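Local coordinates for protein glycosyltransferase Gtf1 (Streptococcus pneumoniae, PDB 4PQG) that belongs to the glycosyltransferases of the GT-B clan and holds uridine-5'-diphosphate in a pocket of its own, at residues L418-D432 with F440-S452. Sequence-based numbering, arbitrary orientation.
Sequences LMEAIGSGLPLIGFD and FIEDGQNGYLIPS. With UDP (uridine-5'-diphosphate), chain C.
Phe440 fills the hollow between helix 416-423 and strand 428-431. Its ring lies with one face against the helix backbone, Met419 N standing 4.1 Å above the ring plane over its centre. Three helix side chains meet the ring: Leu418 CB touches Phe440 CD2, Met419 CB meets Phe440 CZ at 3.8 Å, and Ile422 CD1 reaches Phe440 CD1 at 3.7 Å, the last two side chains, Ile422 and Phe440, crossing at about a right angle. From the strand, Leu428 CD1 closes on Phe440 CB, while Leu428 CB receives Ile441 CG1 at 3.7 Å. Ile441 then runs on, with CG1 anti to its carbonyl carbon and the chain extended beyond, laying CD1 over Gly430 N at 3.7 Å; that methyl rests on the bare backbone at Gly430.

Strands 428-431 and 447-450 run parallel, their axes 8° apart. Donors alternate between the two segments: Asn446 O accepts from Leu428 N, Leu428 O from Tyr448 N, Tyr448 O from Gly430 N, Gly430 O from Ile450 N at 2.7 Å, and Ile450 O from Asp432 N. Gly447 CA also approaches Leu428 O to 3.2 Å, a CA-H...O contact. Asn446 ties the turn together, giving ND2 to Phe440 O at 2.8 Å, in the carbonyl plane, and taking Glu442 N on OD1. On the sheet face that carries Ile429 and Tyr448, Ile429 CG2 packs on Ile450 CD1, facing helix 458-474. Ser452 OG lies over one face of the Phe431 ring, offset toward the rim.

Elsewhere on helix 416-423, Glu420 points away from Phe440: its OE1 accepts a hydrogen bond from UDP O2', and its OE2 one from UDP O3'. Strand 428-431, helix 436-440 and edge strand 447-450 form a beta-alpha-beta unit of the parallel sheet in a Rossmann-like domain, as in the GT-B fold.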
loop_
_atom_site.group_PDB
_atom_site.type_symbol
_atom_site.label_atom_id
_atom_site.label_comp_id
_atom_site.label_asym_id
_atom_site.label_seq_id
_atom_site.Cartn_x
_atom_site.Cartn_y
_atom_site.Cartn_z
ATOM N N LEU A 418 -2.835 -6.619 -12.878
ATOM C CA LEU A 418 -3.033 -7.652 -13.902
ATOM C C LEU A 418 -4.483 -8.165 -13.866
ATOM O O LEU A 418 -5.131 -8.300 -14.898
ATOM C CB LEU A 418 -2.045 -8.807 -13.717
ATOM C CG LEU A 418 -0.544 -8.521 -13.563
ATOM C CD1 LEU A 418 0.202 -9.826 -13.352
ATOM C CD2 LEU A 418 0.006 -7.753 -14.761
ATOM N N MET A 419 -4.983 -8.420 -12.666
ATOM C CA MET A 419 -6.389 -8.800 -12.452
ATOM C C MET A 419 -7.333 -7.684 -12.888
ATOM O O MET A 419 -8.317 -7.909 -13.601
ATOM C CB MET A 419 -6.632 -9.131 -10.972
ATOM C CG MET A 419 -8.068 -9.556 -10.665
ATOM S SD MET A 419 -8.455 -9.464 -8.909
ATOM C CE MET A 419 -8.547 -7.681 -8.722
ATOM N N GLU A 420 -7.021 -6.472 -12.452
ATOM C CA GLU A 420 -7.801 -5.311 -12.819
ATOM C C GLU A 420 -7.807 -5.132 -14.333
ATOM O O GLU A 420 -8.874 -4.944 -14.933
ATOM C CB GLU A 420 -7.283 -4.064 -12.088
ATOM C CG GLU A 420 -7.600 -4.078 -10.585
ATOM C CD GLU A 420 -6.741 -3.122 -9.737
ATOM O OE1 GLU A 420 -6.116 -2.197 -10.310
ATOM O OE2 GLU A 420 -6.690 -3.323 -8.493
ATOM N N ALA A 421 -6.631 -5.222 -14.952
ATOM C CA ALA A 421 -6.520 -5.125 -16.413
ATOM C C ALA A 421 -7.391 -6.156 -17.170
ATOM O O ALA A 421 -8.129 -5.782 -18.068
ATOM C CB ALA A 421 -5.055 -5.195 -16.847
ATOM N N ILE A 422 -7.325 -7.432 -16.812
ATOM C CA ILE A 422 -8.128 -8.439 -17.539
ATOM C C ILE A 422 -9.638 -8.312 -17.258
ATOM O O ILE A 422 -10.467 -8.642 -18.118
ATOM C CB ILE A 422 -7.669 -9.911 -17.312
ATOM C CG1 ILE A 422 -7.847 -10.342 -15.854
ATOM C CG2 ILE A 422 -6.232 -10.125 -17.794
ATOM C CD1 ILE A 422 -7.967 -11.840 -15.669
ATOM N N GLY A 423 -9.980 -7.856 -16.050
ATOM C CA GLY A 423 -11.368 -7.555 -15.687
ATOM C C GLY A 423 -11.969 -6.437 -16.517
ATOM O O GLY A 423 -13.188 -6.338 -16.632
ATOM N N SER A 424 -11.112 -5.588 -17.081
ATOM C CA SER A 424 -11.520 -4.550 -18.024
ATOM C C SER A 424 -11.201 -4.939 -19.491
ATOM O O SER A 424 -11.149 -4.080 -20.381
ATOM C CB SER A 424 -10.846 -3.220 -17.674
ATOM O OG SER A 424 -11.511 -2.549 -16.614
ATOM N N GLY A 425 -10.966 -6.228 -19.719
ATOM C CA GLY A 425 -10.774 -6.769 -21.063
ATOM C C GLY A 425 -9.482 -6.354 -21.747
ATOM O O GLY A 425 -9.449 -6.153 -22.971
ATOM N N LEU A 426 -8.412 -6.222 -20.973
ATOM C CA LEU A 426 -7.122 -5.909 -21.594
ATOM C C LEU A 426 -6.327 -7.169 -21.785
ATOM O O LEU A 426 -6.174 -7.953 -20.842
ATOM C CB LEU A 426 -6.319 -4.889 -20.767
ATOM C CG LEU A 426 -6.920 -3.489 -20.589
ATOM C CD1 LEU A 426 -6.022 -2.608 -19.732
ATOM C CD2 LEU A 426 -7.169 -2.828 -21.927
ATOM N N PRO A 427 -5.826 -7.385 -23.015
ATOM C CA PRO A 427 -4.794 -8.396 -23.203
ATOM C C PRO A 427 -3.556 -7.971 -22.425
ATOM O O PRO A 427 -3.349 -6.771 -22.221
ATOM C CB PRO A 427 -4.505 -8.331 -24.711
ATOM C CG PRO A 427 -5.755 -7.756 -25.296
ATOM C CD PRO A 427 -6.176 -6.724 -24.288
ATOM N N LEU A 428 -2.759 -8.944 -21.993
ATOM C CA LEU A 428 -1.529 -8.665 -21.246
ATOM C C LEU A 428 -0.302 -9.148 -22.015
ATOM O O LEU A 428 -0.308 -10.242 -22.565
ATOM C CB LEU A 428 -1.562 -9.341 -19.868
ATOM C CG LEU A 428 -2.810 -9.234 -18.987
ATOM C CD1 LEU A 428 -2.579 -9.960 -17.673
ATOM C CD2 LEU A 428 -3.171 -7.788 -18.720
ATOM N N ILE A 429 0.753 -8.340 -22.046
ATOM C CA ILE A 429 2.067 -8.825 -22.513
ATOM C C ILE A 429 3.076 -8.723 -21.367
ATOM O O ILE A 429 3.335 -7.629 -20.883
ATOM C CB ILE A 429 2.577 -8.029 -23.743
ATOM C CG1 ILE A 429 1.570 -8.106 -24.905
ATOM C CG2 ILE A 429 3.952 -8.531 -24.159
ATOM C CD1 ILE A 429 1.872 -7.153 -26.058
ATOM N N GLY A 430 3.630 -9.855 -20.937
ATOM C CA GLY A 430 4.580 -9.862 -19.830
ATOM C C GLY A 430 5.568 -11.006 -19.846
ATOM O O GLY A 430 5.497 -11.901 -20.698
ATOM N N PHE A 431 6.496 -10.981 -18.898
ATOM C CA PHE A 431 7.481 -12.049 -18.775
ATOM C C PHE A 431 6.854 -13.358 -18.294
ATOM O O PHE A 431 5.902 -13.349 -17.500
ATOM C CB PHE A 431 8.582 -11.650 -17.798
ATOM C CG PHE A 431 9.587 -10.679 -18.351
ATOM C CD1 PHE A 431 10.368 -10.997 -19.469
ATOM C CD2 PHE A 431 9.804 -9.454 -17.715
ATOM C CE1 PHE A 431 11.322 -10.106 -19.943
ATOM C CE2 PHE A 431 10.755 -8.560 -18.199
ATOM C CZ PHE A 431 11.515 -8.889 -19.313
ATOM N N ASP A 432 7.393 -14.476 -18.787
ATOM C CA ASP A 432 6.992 -15.799 -18.344
ATOM C C ASP A 432 7.641 -16.087 -16.991
ATOM O O ASP A 432 8.623 -16.825 -16.903
ATOM C CB ASP A 432 7.414 -16.844 -19.379
ATOM C CG ASP A 432 6.734 -18.198 -19.174
ATOM O OD1 ASP A 432 6.035 -18.392 -18.158
ATOM O OD2 ASP A 432 6.895 -19.077 -20.044
ATOM N N PHE A 440 -2.408 -15.010 -14.992
ATOM C CA PHE A 440 -3.299 -14.144 -15.774
ATOM C C PHE A 440 -3.100 -14.120 -17.294
ATOM O O PHE A 440 -3.955 -13.595 -18.003
ATOM C CB PHE A 440 -3.280 -12.713 -15.227
ATOM C CG PHE A 440 -3.799 -12.601 -13.825
ATOM C CD1 PHE A 440 -5.131 -12.889 -13.538
ATOM C CD2 PHE A 440 -2.951 -12.235 -12.784
ATOM C CE1 PHE A 440 -5.618 -12.801 -12.242
ATOM C CE2 PHE A 440 -3.433 -12.141 -11.482
ATOM C CZ PHE A 440 -4.768 -12.423 -11.211
ATOM N N ILE A 441 -1.985 -14.669 -17.779
ATOM C CA ILE A 441 -1.681 -14.672 -19.215
ATOM C C ILE A 441 -1.663 -16.104 -19.750
ATOM O O ILE A 441 -0.907 -16.952 -19.264
ATOM C CB ILE A 441 -0.332 -13.979 -19.552
ATOM C CG1 ILE A 441 -0.198 -12.637 -18.827
ATOM C CG2 ILE A 441 -0.186 -13.785 -21.060
ATOM C CD1 ILE A 441 1.116 -11.915 -19.086
ATOM N N GLU A 442 -2.532 -16.364 -20.726
ATOM C CA GLU A 442 -2.506 -17.600 -21.526
ATOM C C GLU A 442 -1.816 -17.268 -22.832
ATOM O O GLU A 442 -2.408 -16.611 -23.694
ATOM C CB GLU A 442 -3.923 -18.072 -21.846
ATOM C CG GLU A 442 -4.764 -18.426 -20.639
ATOM C CD GLU A 442 -4.734 -19.900 -20.310
ATOM O OE1 GLU A 442 -4.096 -20.675 -21.059
ATOM O OE2 GLU A 442 -5.357 -20.271 -19.293
ATOM N N ASP A 443 -0.568 -17.705 -22.980
ATOM C CA ASP A 443 0.230 -17.285 -24.128
ATOM C C ASP A 443 -0.506 -17.564 -25.428
ATOM O O ASP A 443 -0.925 -18.693 -25.677
ATOM C CB ASP A 443 1.595 -17.978 -24.147
ATOM C CG ASP A 443 2.498 -17.438 -25.249
ATOM O OD1 ASP A 443 2.638 -16.202 -25.354
ATOM O OD2 ASP A 443 3.055 -18.247 -26.025
ATOM N N GLY A 444 -0.672 -16.521 -26.234
ATOM C CA GLY A 444 -1.303 -16.642 -27.533
ATOM C C GLY A 444 -2.818 -16.582 -27.499
ATOM O O GLY A 444 -3.445 -16.533 -28.554
ATOM N N GLN A 445 -3.410 -16.600 -26.302
ATOM C CA GLN A 445 -4.874 -16.585 -26.161
ATOM C C GLN A 445 -5.370 -15.241 -25.653
ATOM O O GLN A 445 -6.323 -14.684 -26.203
ATOM C CB GLN A 445 -5.367 -17.704 -25.226
ATOM C CG GLN A 445 -5.038 -19.135 -25.662
ATOM C CD GLN A 445 -5.694 -19.546 -26.976
ATOM O OE1 GLN A 445 -6.721 -18.992 -27.386
ATOM N NE2 GLN A 445 -5.092 -20.521 -27.651
ATOM N N ASN A 446 -4.748 -14.718 -24.589
ATOM C CA ASN A 446 -5.117 -13.377 -24.126
ATOM C C ASN A 446 -3.938 -12.408 -24.111
ATOM O O ASN A 446 -3.967 -11.382 -23.434
ATOM C CB ASN A 446 -5.854 -13.427 -22.765
ATOM C CG ASN A 446 -4.921 -13.679 -21.599
ATOM O OD1 ASN A 446 -4.061 -14.566 -21.653
ATOM N ND2 ASN A 446 -5.088 -12.898 -20.523
ATOM N N GLY A 447 -2.915 -12.726 -24.892
ATOM C CA GLY A 447 -1.712 -11.910 -24.930
ATOM C C GLY A 447 -0.524 -12.812 -25.141
ATOM O O GLY A 447 -0.640 -13.872 -25.786
ATOM N N TYR A 448 0.617 -12.400 -24.594
ATOM C CA TYR A 448 1.868 -13.134 -24.766
ATOM C C TYR A 448 2.737 -13.201 -23.514
ATOM O O TYR A 448 2.895 -12.216 -22.799
ATOM C CB TYR A 448 2.706 -12.499 -25.855
ATOM C CG TYR A 448 2.068 -12.426 -27.213
ATOM C CD1 TYR A 448 1.793 -13.587 -27.952
ATOM C CD2 TYR A 448 1.766 -11.189 -27.780
ATOM C CE1 TYR A 448 1.214 -13.505 -29.213
ATOM C CE2 TYR A 448 1.202 -11.101 -29.037
ATOM C CZ TYR A 448 0.932 -12.256 -29.747
ATOM O OH TYR A 448 0.362 -12.137 -30.992
ATOM N N LEU A 449 3.307 -14.375 -23.281
ATOM C CA LEU A 449 4.334 -14.551 -22.299
ATOM C C LEU A 449 5.690 -14.517 -22.997
ATOM O O LEU A 449 5.942 -15.280 -23.920
ATOM C CB LEU A 449 4.133 -15.861 -21.539
ATOM C CG LEU A 449 2.984 -15.891 -20.525
ATOM C CD1 LEU A 449 2.738 -17.315 -20.042
ATOM C CD2 LEU A 449 3.251 -14.982 -19.339
ATOM N N ILE A 450 6.550 -13.613 -22.557
ATOM C CA ILE A 450 7.878 -13.466 -23.136
ATOM C C ILE A 450 8.908 -14.176 -22.264
ATOM O O ILE A 450 8.984 -13.904 -21.069
ATOM C CB ILE A 450 8.219 -11.975 -23.333
ATOM C CG1 ILE A 450 7.195 -11.359 -24.302
ATOM C CG2 ILE A 450 9.670 -11.794 -23.793
ATOM C CD1 ILE A 450 7.382 -9.893 -24.615
ATOM N N PRO A 451 9.702 -15.098 -22.857
ATOM C CA PRO A 451 10.734 -15.799 -22.094
ATOM C C PRO A 451 11.617 -14.781 -21.409
ATOM O O PRO A 451 11.918 -13.750 -21.991
ATOM C CB PRO A 451 11.542 -16.537 -23.174
ATOM C CG PRO A 451 10.610 -16.663 -24.326
ATOM C CD PRO A 451 9.746 -15.441 -24.287
ATOM N N SER A 452 11.988 -15.053 -20.166
ATOM C CA SER A 452 12.844 -14.157 -19.407
ATOM C C SER A 452 14.179 -14.851 -19.212
ATOM O O SER A 452 14.242 -16.079 -19.128
ATOM C CB SER A 452 12.214 -13.842 -18.046
ATOM O OG SER A 452 12.914 -12.805 -17.364
HETATM N N1 UDP C . -2.610 1.585 -8.252
HETATM C C2 UDP C . -3.453 2.717 -8.269
HETATM N N3 UDP C . -3.141 3.743 -9.048
HETATM C C4 UDP C . -2.047 3.757 -9.823
HETATM C C5 UDP C . -1.182 2.659 -9.830
HETATM C C6 UDP C . -1.500 1.562 -9.020
HETATM O O2 UDP C . -4.497 2.763 -7.570
HETATM O O4 UDP C . -1.828 4.765 -10.530
HETATM C "C1'" UDP C . -3.004 0.446 -7.409
HETATM C "C2'" UDP C . -3.533 -0.668 -8.310
HETATM O "O2'" UDP C . -4.931 -0.541 -8.636
HETATM C "C3'" UDP C . -3.254 -1.946 -7.537
HETATM C "C4'" UDP C . -2.080 -1.578 -6.634
HETATM O "O4'" UDP C . -1.899 -0.156 -6.735
HETATM O "O3'" UDP C . -4.379 -2.304 -6.726
HETATM C "C5'" UDP C . -0.775 -2.249 -7.057
HETATM O "O5'" UDP C . -0.856 -3.628 -6.739
HETATM P PA UDP C . 0.025 -4.721 -7.515
HETATM O O1A UDP C . -0.270 -6.078 -6.933
HETATM O O2A UDP C . -0.212 -4.500 -8.990
HETATM O O3A UDP C . 1.569 -4.271 -7.377
HETATM P PB UDP C . 2.513 -4.103 -6.084
HETATM O O1B UDP C . 3.832 -4.697 -6.524
HETATM O O2B UDP C . 2.547 -2.606 -5.821
HETATM O O3B UDP C . 1.879 -4.931 -4.983
HETATM O O HOH W 1 10.960 -17.600 -18.747
#